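Local coordinates for protein NH(3)-dependent NAD(+) synthetase (Francisella tularensis subsp. holarctica LVS, PDB 3FIU) that belongs to the ammonia-dependent NAD synthetase family and binds adenosine monophosphate, pyrophosphate and magnesium in a pocket at the end of a parallel beta sheet, at residues 20-34 and 46-59. Residues are numbered along the deposited sequence; the frame is centred on the assembly and turned at random.
Sequences LSDSCMNYPAEGFVI and ASLAVKTGLPTTAL
The Phe32 ring lies between helix 9-25 and helix 40-51, in touch with Ala49, Thr52 and Leu54. With CG anti to its own carbonyl carbon (chi1 -56°), the ring leans back toward Thr52 and Leu54, where CE1 lies 3.5 Å from Thr52 OG1 and 3.8 Å from Leu54 CD1. The two threonine hydroxyls, Thr52 OG1 and Thr56 OG1, stand at the ring edge near its plane, whereas Ala49 CB approaches obliquely. Cys24 SG sits over one face, displaced toward the rim, and also touches Leu54 CD1, the methyl that Ser21 OG meets from the helix 9-25 side. Thr52 is held in place as it meets the ring: OG1 lies between its backbone N and carbonyl carbon (chi1 69°), reaching back to Ala49 O at 2.7 Å and accepting from Leu54 N in an ST turn. This leaves CG2 against Leu20 CB, while the Leu20 side chain crosses that of Leu48 at about a right angle, CD1 resting on Leu48 CB. The unit is a beta-alpha-beta crossover, strand 31-35, helix 40-51 and strand 56-60, in the parallel sheet of a HUP-clan alpha/beta domain. Strands 31-34 and 56-59 run 12° from parallel and are laced by four backbone hydrogen bonds, from Phe32 N to Pro55 O (2.9 Å) through to Leu59 N to Ile34 O (2.9 Å). On the sheet face shared with Phe32, Ile34 extends CD1 to 3.6 Å from Ala46 N and lays CG2 against Ala46 CB. The other face carries Val33, whose CG2 packs on Leu59 CG at 4.0 Å beneath helix 113-135, and Thr57, whose OG1 is hydrogen-bonded to Tyr131 and Arg137. Leu59 touches the bound adenosine monophosphate, near which the Ile34 side chain also lies, about 5 Å away.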
ATOM      1  N   LEU A  20      10.688  19.338   1.897  1.00 27.19           N
ATOM      2  CA  LEU A  20       9.713  18.738   2.791  1.00 25.37           C
ATOM      3  C   LEU A  20       8.667  19.759   3.222  1.00 26.43           C
ATOM      4  O   LEU A  20       7.459  19.480   3.164  1.00 23.96           O
ATOM      5  CB  LEU A  20      10.382  18.111   4.018  1.00 25.76           C
ATOM      6  CG  LEU A  20      11.049  16.758   3.814  1.00 26.19           C
ATOM      7  CD1 LEU A  20      11.886  16.423   5.040  1.00 25.98           C
ATOM      8  CD2 LEU A  20      10.043  15.630   3.480  1.00 25.15           C
ATOM      9  N   SER A  21       9.128  20.945   3.624  1.00 25.34           N
ATOM     10  CA  SER A  21       8.228  21.996   4.063  1.00 27.47           C
ATOM     11  C   SER A  21       7.237  22.405   2.976  1.00 26.37           C
ATOM     12  O   SER A  21       6.038  22.382   3.210  1.00 25.99           O
ATOM     13  CB  SER A  21       8.992  23.223   4.580  1.00 26.88           C
ATOM     14  OG  SER A  21       8.046  24.111   5.133  1.00 32.28           O
ATOM     15  N   ASP A  22       7.753  22.738   1.795  1.00 28.67           N
ATOM     16  CA  ASP A  22       6.936  23.167   0.664  1.00 30.96           C
ATOM     17  C   ASP A  22       5.992  22.047   0.237  1.00 29.83           C
ATOM     18  O   ASP A  22       4.817  22.291   0.001  1.00 31.84           O
ATOM     19  CB  ASP A  22       7.808  23.556  -0.545  1.00 32.55           C
ATOM     20  CG  ASP A  22       8.608  24.859  -0.340  1.00 39.06           C
ATOM     21  OD1 ASP A  22       9.494  25.135  -1.186  1.00 44.49           O
ATOM     22  OD2 ASP A  22       8.361  25.614   0.633  1.00 43.31           O
ATOM     23  N   SER A  23       6.515  20.829   0.130  1.00 28.77           N
ATOM     24  CA  SER A  23       5.709  19.684  -0.258  1.00 28.06           C
ATOM     25  C   SER A  23       4.534  19.482   0.694  1.00 28.57           C
ATOM     26  O   SER A  23       3.419  19.241   0.252  1.00 28.87           O
ATOM     27  CB  SER A  23       6.571  18.417  -0.353  1.00 27.91           C
ATOM     28  OG  SER A  23       7.474  18.530  -1.446  1.00 27.87           O
ATOM     29  N   CYS A  24       4.784  19.620   1.992  1.00 29.10           N
ATOM     30  CA  CYS A  24       3.760  19.412   3.020  1.00 31.02           C
ATOM     31  C   CYS A  24       2.710  20.524   3.018  1.00 33.12           C
ATOM     32  O   CYS A  24       1.502  20.250   2.976  1.00 32.47           O
ATOM     33  CB  CYS A  24       4.413  19.274   4.390  1.00 29.36           C
ATOM     34  SG  CYS A  24       3.302  18.985   5.744  1.00 28.00           S
ATOM     35  N   MET A  25       3.177  21.770   3.046  1.00 35.37           N
ATOM     36  CA  MET A  25       2.315  22.941   2.851  1.00 38.15           C
ATOM     37  C   MET A  25       1.400  22.774   1.634  1.00 38.13           C
ATOM     38  O   MET A  25       0.178  22.939   1.745  1.00 40.77           O
ATOM     39  CB  MET A  25       3.165  24.208   2.679  1.00 39.66           C
ATOM     40  CG  MET A  25       3.881  24.663   3.936  1.00 46.53           C
ATOM     41  SD  MET A  25       2.708  24.956   5.268  1.00 61.11           S
ATOM     42  CE  MET A  25       1.837  26.394   4.614  1.00 61.71           C
ATOM     43  N   ASN A  26       1.991  22.429   0.487  1.00 36.60           N
ATOM     44  CA  ASN A  26       1.251  22.327  -0.770  1.00 36.42           C
ATOM     45  C   ASN A  26       0.413  21.061  -0.922  1.00 34.15           C
ATOM     46  O   ASN A  26      -0.322  20.927  -1.898  1.00 33.29           O
ATOM     47  CB  ASN A  26       2.191  22.440  -1.980  1.00 37.56           C
ATOM     48  CG  ASN A  26       2.842  23.818  -2.100  1.00 44.40           C
ATOM     49  OD1 ASN A  26       3.928  23.952  -2.688  1.00 47.69           O
ATOM     50  ND2 ASN A  26       2.184  24.847  -1.542  1.00 45.91           N
ATOM     51  N   TYR A  27       0.520  20.138   0.032  1.00 31.44           N
ATOM     52  CA  TYR A  27      -0.084  18.813  -0.131  1.00 28.94           C
ATOM     53  C   TYR A  27      -1.607  18.848  -0.306  1.00 30.15           C
ATOM     54  O   TYR A  27      -2.117  18.247  -1.238  1.00 30.51           O
ATOM     55  CB  TYR A  27       0.310  17.877   1.006  1.00 26.01           C
ATOM     56  CG  TYR A  27       0.151  16.410   0.666  1.00 25.51           C
ATOM     57  CD1 TYR A  27       1.136  15.742  -0.052  1.00 23.38           C
ATOM     58  CD2 TYR A  27      -0.980  15.684   1.091  1.00 27.86           C
ATOM     59  CE1 TYR A  27       1.022  14.378  -0.350  1.00 26.22           C
ATOM     60  CE2 TYR A  27      -1.102  14.310   0.799  1.00 27.92           C
ATOM     61  CZ  TYR A  27      -0.089  13.673   0.082  1.00 24.61           C
ATOM     62  OH  TYR A  27      -0.190  12.328  -0.221  1.00 25.63           O
ATOM     63  N   PRO A  28      -2.344  19.546   0.582  1.00 31.19           N
ATOM     64  CA  PRO A  28      -2.021  20.242   1.830  1.00 29.36           C
ATOM     65  C   PRO A  28      -2.067  19.345   3.056  1.00 29.05           C
ATOM     66  O   PRO A  28      -2.908  18.443   3.132  1.00 26.67           O
ATOM     67  CB  PRO A  28      -3.147  21.264   1.942  1.00 29.88           C
ATOM     68  CG  PRO A  28      -4.319  20.547   1.370  1.00 31.21           C
ATOM     69  CD  PRO A  28      -3.767  19.733   0.220  1.00 30.25           C
ATOM     70  N   ALA A  29      -1.182  19.618   4.019  1.00 26.69           N
ATOM     71  CA  ALA A  29      -1.165  18.904   5.304  1.00 26.55           C
ATOM     72  C   ALA A  29      -0.576  19.818   6.375  1.00 26.49           C
ATOM     73  O   ALA A  29       0.064  20.811   6.045  1.00 27.34           O
ATOM     74  CB  ALA A  29      -0.323  17.601   5.206  1.00 26.03           C
ATOM     75  N   GLU A  30      -0.759  19.468   7.645  1.00 25.04           N
ATOM     76  CA  GLU A  30      -0.234  20.295   8.731  1.00 27.32           C
ATOM     77  C   GLU A  30       1.215  19.901   9.126  1.00 27.22           C
ATOM     78  O   GLU A  30       1.965  20.711   9.696  1.00 26.94           O
ATOM     79  CB  GLU A  30      -1.196  20.252   9.928  1.00 28.93           C
ATOM     80  CG  GLU A  30      -2.540  20.957   9.652  1.00 37.85           C
ATOM     81  CD  GLU A  30      -3.635  20.609  10.663  1.00 45.55           C
ATOM     82  OE1 GLU A  30      -3.329  20.360  11.860  1.00 49.95           O
ATOM     83  OE2 GLU A  30      -4.818  20.591  10.251  1.00 50.76           O
ATOM     84  N   GLY A  31       1.631  18.677   8.785  1.00 24.25           N
ATOM     85  CA  GLY A  31       2.922  18.156   9.246  1.00 22.57           C
ATOM     86  C   GLY A  31       3.125  16.698   8.866  1.00 21.67           C
ATOM     87  O   GLY A  31       2.538  16.201   7.872  1.00 19.58           O
ATOM     88  N   PHE A  32       3.898  16.005   9.694  1.00 20.53           N
ATOM     89  CA  PHE A  32       4.460  14.721   9.349  1.00 19.77           C
ATOM     90  C   PHE A  32       4.236  13.682  10.417  1.00 18.99           C
ATOM     91  O   PHE A  32       4.082  13.984  11.609  1.00 18.53           O
ATOM     92  CB  PHE A  32       5.986  14.862   9.167  1.00 20.86           C
ATOM     93  CG  PHE A  32       6.385  15.910   8.154  1.00 23.28           C
ATOM     94  CD1 PHE A  32       6.840  17.166   8.575  1.00 20.89           C
ATOM     95  CD2 PHE A  32       6.303  15.638   6.782  1.00 20.37           C
ATOM     96  CE1 PHE A  32       7.192  18.145   7.620  1.00 24.15           C
ATOM     97  CE2 PHE A  32       6.676  16.591   5.824  1.00 20.32           C
ATOM     98  CZ  PHE A  32       7.102  17.866   6.255  1.00 23.11           C
ATOM     99  N   VAL A  33       4.280  12.436   9.973  1.00 15.92           N
ATOM    100  CA  VAL A  33       4.400  11.319  10.889  1.00 16.43           C
ATOM    101  C   VAL A  33       5.411  10.346  10.275  1.00 18.33           C
ATOM    102  O   VAL A  33       5.526  10.235   9.022  1.00 17.75           O
ATOM    103  CB  VAL A  33       3.013  10.673  11.215  1.00 16.09           C
ATOM    104  CG1 VAL A  33       2.368  10.058   9.972  1.00 18.53           C
ATOM    105  CG2 VAL A  33       3.114   9.609  12.375  1.00 16.38           C
ATOM    106  N   ILE A  34       6.138   9.653  11.148  1.00 16.79           N
ATOM    107  CA  ILE A  34       7.218   8.780  10.705  1.00 17.81           C
ATOM    108  C   ILE A  34       7.356   7.620  11.683  1.00 17.23           C
ATOM    109  O   ILE A  34       7.187   7.816  12.880  1.00 18.04           O
ATOM    110  CB  ILE A  34       8.536   9.556  10.563  1.00 19.88           C
ATOM    111  CG1 ILE A  34       9.608   8.647   9.945  1.00 18.63           C
ATOM    112  CG2 ILE A  34       9.027  10.065  11.923  1.00 21.84           C
ATOM    113  CD1 ILE A  34      10.732   9.406   9.315  1.00 25.20           C
ATOM    114  N   ALA A  46      13.376  11.604  10.248  1.00 17.65           N
ATOM    115  CA  ALA A  46      12.724  12.310  11.381  1.00 19.34           C
ATOM    116  C   ALA A  46      13.401  13.658  11.714  1.00 20.62           C
ATOM    117  O   ALA A  46      12.733  14.683  11.884  1.00 21.79           O
ATOM    118  CB  ALA A  46      12.674  11.404  12.634  1.00 19.18           C
ATOM    119  N   SER A  47      14.725  13.641  11.791  1.00 19.69           N
ATOM    120  CA  SER A  47      15.520  14.842  12.037  1.00 20.78           C
ATOM    121  C   SER A  47      15.275  15.952  10.993  1.00 21.76           C
ATOM    122  O   SER A  47      15.127  17.126  11.343  1.00 20.16           O
ATOM    123  CB  SER A  47      17.003  14.495  12.093  1.00 19.57           C
ATOM    124  OG  SER A  47      17.259  13.540  13.124  1.00 20.11           O
ATOM    125  N   LEU A  48      15.236  15.574   9.721  1.00 23.00           N
ATOM    126  CA  LEU A  48      14.904  16.531   8.657  1.00 24.55           C
ATOM    127  C   LEU A  48      13.505  17.109   8.831  1.00 24.79           C
ATOM    128  O   LEU A  48      13.306  18.332   8.709  1.00 24.46           O
ATOM    129  CB  LEU A  48      15.056  15.877   7.277  1.00 25.73           C
ATOM    130  CG  LEU A  48      16.462  15.399   6.871  1.00 26.60           C
ATOM    131  CD1 LEU A  48      16.379  14.481   5.653  1.00 26.65           C
ATOM    132  CD2 LEU A  48      17.388  16.568   6.584  1.00 24.10           C
ATOM    133  N   ALA A  49      12.527  16.238   9.112  1.00 23.88           N
ATOM    134  CA  ALA A  49      11.146  16.681   9.288  1.00 24.23           C
ATOM    135  C   ALA A  49      11.096  17.717  10.395  1.00 24.81           C
ATOM    136  O   ALA A  49      10.497  18.795  10.227  1.00 23.76           O
ATOM    137  CB  ALA A  49      10.243  15.520   9.643  1.00 23.63           C
ATOM    138  N   VAL A  50      11.739  17.398  11.519  1.00 24.36           N
ATOM    139  CA  VAL A  50      11.754  18.299  12.674  1.00 24.87           C
ATOM    140  C   VAL A  50      12.302  19.682  12.309  1.00 24.51           C
ATOM    141  O   VAL A  50      11.784  20.695  12.785  1.00 24.69           O
ATOM    142  CB  VAL A  50      12.513  17.703  13.870  1.00 23.98           C
ATOM    143  CG1 VAL A  50      12.661  18.757  14.948  1.00 28.87           C
ATOM    144  CG2 VAL A  50      11.726  16.509  14.407  1.00 23.76           C
ATOM    145  N   LYS A  51      13.320  19.716  11.450  1.00 25.77           N
ATOM    146  CA  LYS A  51      13.942  20.983  11.032  1.00 27.91           C
ATOM    147  C   LYS A  51      13.042  21.907  10.215  1.00 28.04           C
ATOM    148  O   LYS A  51      13.306  23.111  10.133  1.00 27.97           O
ATOM    149  CB  LYS A  51      15.226  20.720  10.253  1.00 29.10           C
ATOM    150  CG  LYS A  51      16.387  20.243  11.134  1.00 35.96           C
ATOM    151  CD  LYS A  51      17.694  20.842  10.691  1.00 43.84           C
ATOM    152  CE  LYS A  51      18.784  20.534  11.693  1.00 45.71           C
ATOM    153  NZ  LYS A  51      18.589  21.285  12.960  1.00 49.32           N
ATOM    154  N   THR A  52      11.986  21.369   9.603  1.00 26.55           N
ATOM    155  CA  THR A  52      11.016  22.211   8.883  1.00 25.96           C
ATOM    156  C   THR A  52      10.241  23.126   9.833  1.00 27.81           C
ATOM    157  O   THR A  52       9.615  24.079   9.390  1.00 27.40           O
ATOM    158  CB  THR A  52       9.922  21.377   8.137  1.00 25.61           C
ATOM    159  OG1 THR A  52       9.068  20.740   9.094  1.00 22.98           O
ATOM    160  CG2 THR A  52      10.529  20.350   7.171  1.00 23.55           C
ATOM    161  N   GLY A  53      10.251  22.798  11.125  1.00 29.03           N
ATOM    162  CA  GLY A  53       9.426  23.484  12.122  1.00 27.45           C
ATOM    163  C   GLY A  53       7.943  23.131  12.082  1.00 28.12           C
ATOM    164  O   GLY A  53       7.155  23.694  12.846  1.00 29.23           O
ATOM    165  N   LEU A  54       7.546  22.218  11.193  1.00 27.14           N
ATOM    166  CA  LEU A  54       6.159  21.734  11.153  1.00 25.79           C
ATOM    167  C   LEU A  54       5.954  20.592  12.149  1.00 26.12           C
ATOM    168  O   LEU A  54       6.900  19.873  12.432  1.00 25.84           O
ATOM    169  CB  LEU A  54       5.775  21.282   9.747  1.00 26.49           C
ATOM    170  CG  LEU A  54       5.852  22.336   8.622  1.00 29.80           C
ATOM    171  CD1 LEU A  54       5.874  21.646   7.264  1.00 27.51           C
ATOM    172  CD2 LEU A  54       4.684  23.296   8.727  1.00 27.78           C
ATOM    173  N   PRO A  55       4.731  20.457  12.711  1.00 25.69           N
ATOM    174  CA  PRO A  55       4.408  19.371  13.640  1.00 26.03           C
ATOM    175  C   PRO A  55       4.891  18.029  13.099  1.00 22.77           C
ATOM    176  O   PRO A  55       4.659  17.710  11.938  1.00 23.66           O
ATOM    177  CB  PRO A  55       2.881  19.397  13.697  1.00 27.15           C
ATOM    178  CG  PRO A  55       2.530  20.860  13.505  1.00 28.34           C
ATOM    179  CD  PRO A  55       3.587  21.376  12.518  1.00 27.58           C
ATOM    180  N   THR A  56       5.568  17.261  13.942  1.00 23.26           N
ATOM    181  CA  THR A  56       6.212  16.019  13.499  1.00 22.74           C
ATOM    182  C   THR A  56       5.993  15.007  14.621  1.00 22.44           C
ATOM    183  O   THR A  56       6.358  15.277  15.750  1.00 24.10           O
ATOM    184  CB  THR A  56       7.741  16.201  13.278  1.00 22.99           C
ATOM    185  OG1 THR A  56       7.976  17.089  12.171  1.00 22.74           O
ATOM    186  CG2 THR A  56       8.428  14.839  12.961  1.00 24.08           C
ATOM    187  N   THR A  57       5.414  13.859  14.308  1.00 18.80           N
ATOM    188  CA  THR A  57       5.192  12.831  15.351  1.00 19.54           C
ATOM    189  C   THR A  57       5.898  11.567  14.944  1.00 19.77           C
ATOM    190  O   THR A  57       5.848  11.185  13.759  1.00 18.13           O
ATOM    191  CB  THR A  57       3.670  12.552  15.473  1.00 20.93           C
ATOM    192  OG1 THR A  57       3.024  13.748  15.914  1.00 18.88           O
ATOM    193  CG2 THR A  57       3.332  11.384  16.468  1.00 20.58           C
ATOM    194  N   ALA A  58       6.492  10.878  15.930  1.00 19.57           N
ATOM    195  CA  ALA A  58       7.114   9.577  15.689  1.00 19.58           C
ATOM    196  C   ALA A  58       6.316   8.438  16.303  1.00 18.42           C
ATOM    197  O   ALA A  58       5.869   8.534  17.442  1.00 18.24           O
ATOM    198  CB  ALA A  58       8.540   9.548  16.231  1.00 19.50           C
ATOM    199  N   LEU A  59       6.159   7.349  15.555  1.00 18.54           N
ATOM    200  CA  LEU A  59       5.590   6.153  16.112  1.00 17.10           C
ATOM    201  C   LEU A  59       6.695   5.112  16.276  1.00 18.37           C
ATOM    202  O   LEU A  59       7.437   4.843  15.352  1.00 16.53           O
ATOM    203  CB  LEU A  59       4.462   5.605  15.218  1.00 18.01           C
ATOM    204  CG  LEU A  59       3.317   6.553  14.894  1.00 16.07           C
ATOM    205  CD1 LEU A  59       2.189   5.751  14.185  1.00 18.28           C
ATOM    206  CD2 LEU A  59       2.815   7.229  16.184  1.00 18.36           C
TER